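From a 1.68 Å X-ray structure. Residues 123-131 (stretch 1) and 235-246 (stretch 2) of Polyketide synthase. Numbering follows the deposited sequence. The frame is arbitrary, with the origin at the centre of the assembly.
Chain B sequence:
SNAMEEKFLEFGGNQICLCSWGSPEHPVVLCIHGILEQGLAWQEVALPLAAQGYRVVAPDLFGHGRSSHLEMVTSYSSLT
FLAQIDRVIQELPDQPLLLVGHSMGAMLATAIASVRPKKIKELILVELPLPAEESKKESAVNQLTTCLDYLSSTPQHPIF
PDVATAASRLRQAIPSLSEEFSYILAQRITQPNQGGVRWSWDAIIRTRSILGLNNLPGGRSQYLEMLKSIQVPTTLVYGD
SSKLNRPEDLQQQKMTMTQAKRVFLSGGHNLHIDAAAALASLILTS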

# COMPACT_ATOMS: atom_id res chain seq x y z
N LEU B 123 -10.41 -25.05 -0.94
CA LEU B 123 -9.20 -24.25 -0.95
C LEU B 123 -8.02 -25.19 -1.05
O LEU B 123 -7.82 -26.04 -0.17
CB LEU B 123 -9.12 -23.45 0.34
CG LEU B 123 -7.94 -22.51 0.54
CD1 LEU B 123 -7.93 -21.36 -0.52
CD2 LEU B 123 -7.95 -21.94 1.99
N ILE B 124 -7.23 -25.05 -2.12
CA ILE B 124 -6.10 -25.96 -2.37
C ILE B 124 -4.83 -25.11 -2.27
O ILE B 124 -4.60 -24.22 -3.11
CB ILE B 124 -6.21 -26.63 -3.76
CG1 ILE B 124 -7.49 -27.48 -3.78
CG2 ILE B 124 -4.99 -27.53 -4.01
CD1 ILE B 124 -8.09 -27.68 -5.12
N LEU B 125 -4.04 -25.38 -1.23
CA LEU B 125 -2.88 -24.55 -0.89
C LEU B 125 -1.61 -25.29 -1.23
O LEU B 125 -1.25 -26.24 -0.54
CB LEU B 125 -2.93 -24.16 0.60
CG LEU B 125 -4.23 -23.44 0.96
CD1 LEU B 125 -4.30 -23.23 2.47
CD2 LEU B 125 -4.34 -22.11 0.21
N VAL B 126 -0.96 -24.90 -2.33
CA VAL B 126 0.22 -25.63 -2.79
C VAL B 126 1.45 -24.90 -2.31
O VAL B 126 1.65 -23.73 -2.66
CB VAL B 126 0.25 -25.75 -4.33
CG1 VAL B 126 1.43 -26.62 -4.78
CG2 VAL B 126 -1.05 -26.38 -4.82
N GLU B 127 2.22 -25.57 -1.45
CA GLU B 127 3.46 -25.00 -0.89
C GLU B 127 3.22 -23.68 -0.17
O GLU B 127 3.81 -22.63 -0.49
CB GLU B 127 4.53 -24.91 -1.97
CG GLU B 127 5.08 -26.30 -2.34
CD GLU B 127 6.15 -26.76 -1.37
OE1 GLU B 127 7.16 -26.01 -1.23
OE2 GLU B 127 5.98 -27.83 -0.73
N LEU B 128 2.35 -23.74 0.83
CA LEU B 128 2.01 -22.59 1.64
C LEU B 128 3.19 -22.22 2.53
O LEU B 128 3.68 -23.06 3.26
CB LEU B 128 0.79 -22.92 2.52
CG LEU B 128 0.34 -21.77 3.43
CD1 LEU B 128 -0.43 -20.70 2.62
CD2 LEU B 128 -0.51 -22.33 4.58
N PRO B 129 3.66 -20.96 2.43
CA PRO B 129 4.75 -20.56 3.34
C PRO B 129 4.23 -20.11 4.70
O PRO B 129 3.03 -19.91 4.88
CB PRO B 129 5.43 -19.40 2.59
CG PRO B 129 4.44 -18.92 1.55
CD PRO B 129 3.30 -19.92 1.46
N LEU B 130 5.12 -19.99 5.67
CA LEU B 130 4.77 -19.35 6.93
C LEU B 130 5.78 -18.22 7.10
O LEU B 130 6.96 -18.41 6.76
CB LEU B 130 4.88 -20.32 8.10
CG LEU B 130 3.75 -21.30 8.41
CD1 LEU B 130 4.04 -22.01 9.75
CD2 LEU B 130 2.40 -20.59 8.46
N PRO B 131 5.33 -17.06 7.59
CA PRO B 131 6.25 -15.98 7.96
C PRO B 131 7.21 -16.42 9.04
O PRO B 131 6.83 -17.16 9.97
CB PRO B 131 5.31 -14.89 8.50
CG PRO B 131 3.98 -15.19 7.93
CD PRO B 131 3.92 -16.68 7.82
N THR B 235 -7.20 -28.26 1.46
CA THR B 235 -6.16 -29.26 1.24
C THR B 235 -4.82 -28.57 1.18
O THR B 235 -4.61 -27.66 0.33
CB THR B 235 -6.40 -29.99 -0.10
OG1 THR B 235 -7.69 -30.61 -0.05
CG2 THR B 235 -5.32 -31.05 -0.34
N LEU B 236 -3.93 -28.98 2.10
CA LEU B 236 -2.53 -28.54 2.09
C LEU B 236 -1.70 -29.49 1.23
O LEU B 236 -1.64 -30.69 1.49
CB LEU B 236 -1.96 -28.48 3.53
CG LEU B 236 -2.62 -27.47 4.46
CD1 LEU B 236 -2.34 -27.79 5.95
CD2 LEU B 236 -2.17 -26.01 4.11
N VAL B 237 -1.07 -28.94 0.19
CA VAL B 237 -0.29 -29.76 -0.73
C VAL B 237 1.18 -29.41 -0.62
O VAL B 237 1.56 -28.25 -0.74
CB VAL B 237 -0.77 -29.57 -2.18
CG1 VAL B 237 -0.05 -30.54 -3.14
CG2 VAL B 237 -2.29 -29.69 -2.26
N TYR B 238 2.02 -30.42 -0.40
CA TYR B 238 3.47 -30.19 -0.29
C TYR B 238 4.27 -31.06 -1.21
O TYR B 238 3.84 -32.17 -1.57
CB TYR B 238 3.95 -30.47 1.13
CG TYR B 238 3.19 -29.78 2.22
CD1 TYR B 238 3.46 -28.44 2.55
CD2 TYR B 238 2.24 -30.47 2.96
CE1 TYR B 238 2.77 -27.80 3.59
CE2 TYR B 238 1.53 -29.84 3.99
CZ TYR B 238 1.81 -28.51 4.30
OH TYR B 238 1.11 -27.90 5.33
N GLY B 239 5.44 -30.57 -1.60
CA GLY B 239 6.39 -31.36 -2.36
C GLY B 239 7.23 -32.21 -1.39
O GLY B 239 7.75 -31.71 -0.39
N ASP B 240 7.37 -33.49 -1.69
CA ASP B 240 8.09 -34.37 -0.77
C ASP B 240 9.58 -34.08 -0.74
O ASP B 240 10.27 -34.50 0.18
CB ASP B 240 7.78 -35.85 -1.03
CG ASP B 240 8.23 -36.33 -2.40
OD1 ASP B 240 8.70 -35.52 -3.22
OD2 ASP B 240 8.09 -37.55 -2.66
N SER B 241 10.09 -33.35 -1.74
CA SER B 241 11.48 -32.88 -1.71
C SER B 241 11.62 -31.35 -1.61
O SER B 241 12.71 -30.80 -1.76
CB SER B 241 12.31 -33.46 -2.88
OG SER B 241 11.79 -33.06 -4.15
N SER B 242 10.51 -30.66 -1.33
CA SER B 242 10.57 -29.21 -1.10
C SER B 242 11.26 -28.89 0.22
O SER B 242 11.10 -29.61 1.21
CB SER B 242 9.19 -28.57 -1.09
OG SER B 242 9.32 -27.18 -0.78
N LYS B 243 12.01 -27.80 0.23
CA LYS B 243 12.69 -27.36 1.43
C LYS B 243 12.06 -26.07 1.96
O LYS B 243 12.56 -25.47 2.91
CB LYS B 243 14.20 -27.19 1.16
CG LYS B 243 14.87 -28.41 0.53
CD LYS B 243 14.99 -29.57 1.53
CE LYS B 243 15.24 -30.90 0.82
NZ LYS B 243 15.17 -32.07 1.75
N LEU B 244 10.94 -25.67 1.36
CA LEU B 244 10.22 -24.48 1.80
C LEU B 244 9.83 -24.57 3.28
O LEU B 244 10.11 -23.65 4.06
CB LEU B 244 8.97 -24.24 0.94
CG LEU B 244 8.15 -23.02 1.37
CD1 LEU B 244 8.91 -21.74 1.05
CD2 LEU B 244 6.77 -23.00 0.72
N ASN B 245 9.21 -25.68 3.65
CA ASN B 245 8.76 -25.84 5.03
C ASN B 245 9.64 -26.82 5.78
O ASN B 245 9.78 -27.99 5.37
CB ASN B 245 7.30 -26.29 5.07
CG ASN B 245 6.34 -25.18 4.68
OD1 ASN B 245 6.21 -24.19 5.39
ND2 ASN B 245 5.66 -25.35 3.55
N ARG B 246 10.23 -26.33 6.86
CA ARG B 246 10.95 -27.18 7.80
C ARG B 246 9.92 -28.08 8.50
O ARG B 246 8.72 -27.79 8.45
CB ARG B 246 11.71 -26.32 8.82
CG ARG B 246 12.71 -25.35 8.21
CD ARG B 246 13.22 -24.35 9.26
NE ARG B 246 12.15 -23.49 9.76
CZ ARG B 246 12.19 -22.80 10.90
NH1 ARG B 246 13.25 -22.85 11.69
NH2 ARG B 246 11.15 -22.05 11.25
O HOH W 1 6.77 -27.42 1.76
O HOH W 2 7.36 -21.63 5.45

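Two parallel strands, 123-126 and 235-239, lie side by side with their axes 20° apart, and the loops that follow them are tied together by side chains. The strand pairing is a regular ladder in which the odd-numbered residues of both stretches do the bonding: Thr235 N donates to Leu123 O, Leu125 N to Thr235 O, Val237 N to Leu125 O and Glu127 N to Val237 O, each at 2.8 Å and nearly straight. Side chains alternate between the faces as they do in any extended strand, and the register (Ile124 with Thr235, Leu125 with Leu236, Val126 with Val237) puts each pair on the same face.

Ile124, Val126, Thr235 and Val237 share one face. Both valines have chi1 at t, and Val237 lies within reach of two neighbours: its CG2 is 3.9 Å from Ile124 CG2, and its CB is 4.2 Å from Val126 CG2. On the other face, Leu125 and Leu236 adopt the same m, t rotamer, a common one for leucine, and their tips meet, Leu125 CD1 lying 3.9 Å from Leu236 CD2. That same Leu236 CD2 is 4.1 Å from Leu128 CD2; Leu128, with chi1 at t and chi2 at p, thus extends the apolar cluster beyond the end of its strand.

Glu127 is the residue most covered by the other stretch. Its backbone turns to phi/psi 56/59, in the left-handed region, directly after the strand. Its CA-to-CB bond points sideways, but a folded side chain, with chi1 at -73°, chi2 at -82° and chi3 at -58°, brings the carboxylate to the Gly239-Ser242 turn. There OE2 accepts a hydrogen bond from Gly239 N (2.9 Å, 173°), while OE1 accepts a very short one from Ser242 OG (2.5 Å). The buried carboxylate therefore has polar partners at both oxygens. OE2 also lies near the plane of the Tyr238 ring, at its edge, and 3.8 Å from Tyr238 CB, although the CA-to-CB bond of Tyr238 points away from the first stretch.

Ser242 ends the type I turn from Gly239, which is closed by its N donating to Gly239 O at 3.1 Å. With chi1 at t (176°), Ser242 OG can donate to Glu127 OE1 and at the same time accept from Leu244 N (3.1 Å), so one hydroxyl links the carboxylate to the backbone beyond the turn. The CA-to-CB bond of Leu244 (chi1 t, chi2 p) points toward the first stretch, and its CD2 is 3.2 Å from Glu127 O and 4.3 Å from Pro129 CB.

Asn245, with chi1 at m and chi2 at -67°, uses both ends of its amide. ND2 donates to Leu128 O (3.0 Å) and to water 1 (3.0 Å), which in turn donates to Glu127 OE2 at 2.6 Å. OD1 accepts from water 2 (2.8 Å), and this water accepts from Leu130 N (2.8 Å), bridging a gap of 4.3 Å between Leu130 N and Asn245 OD1.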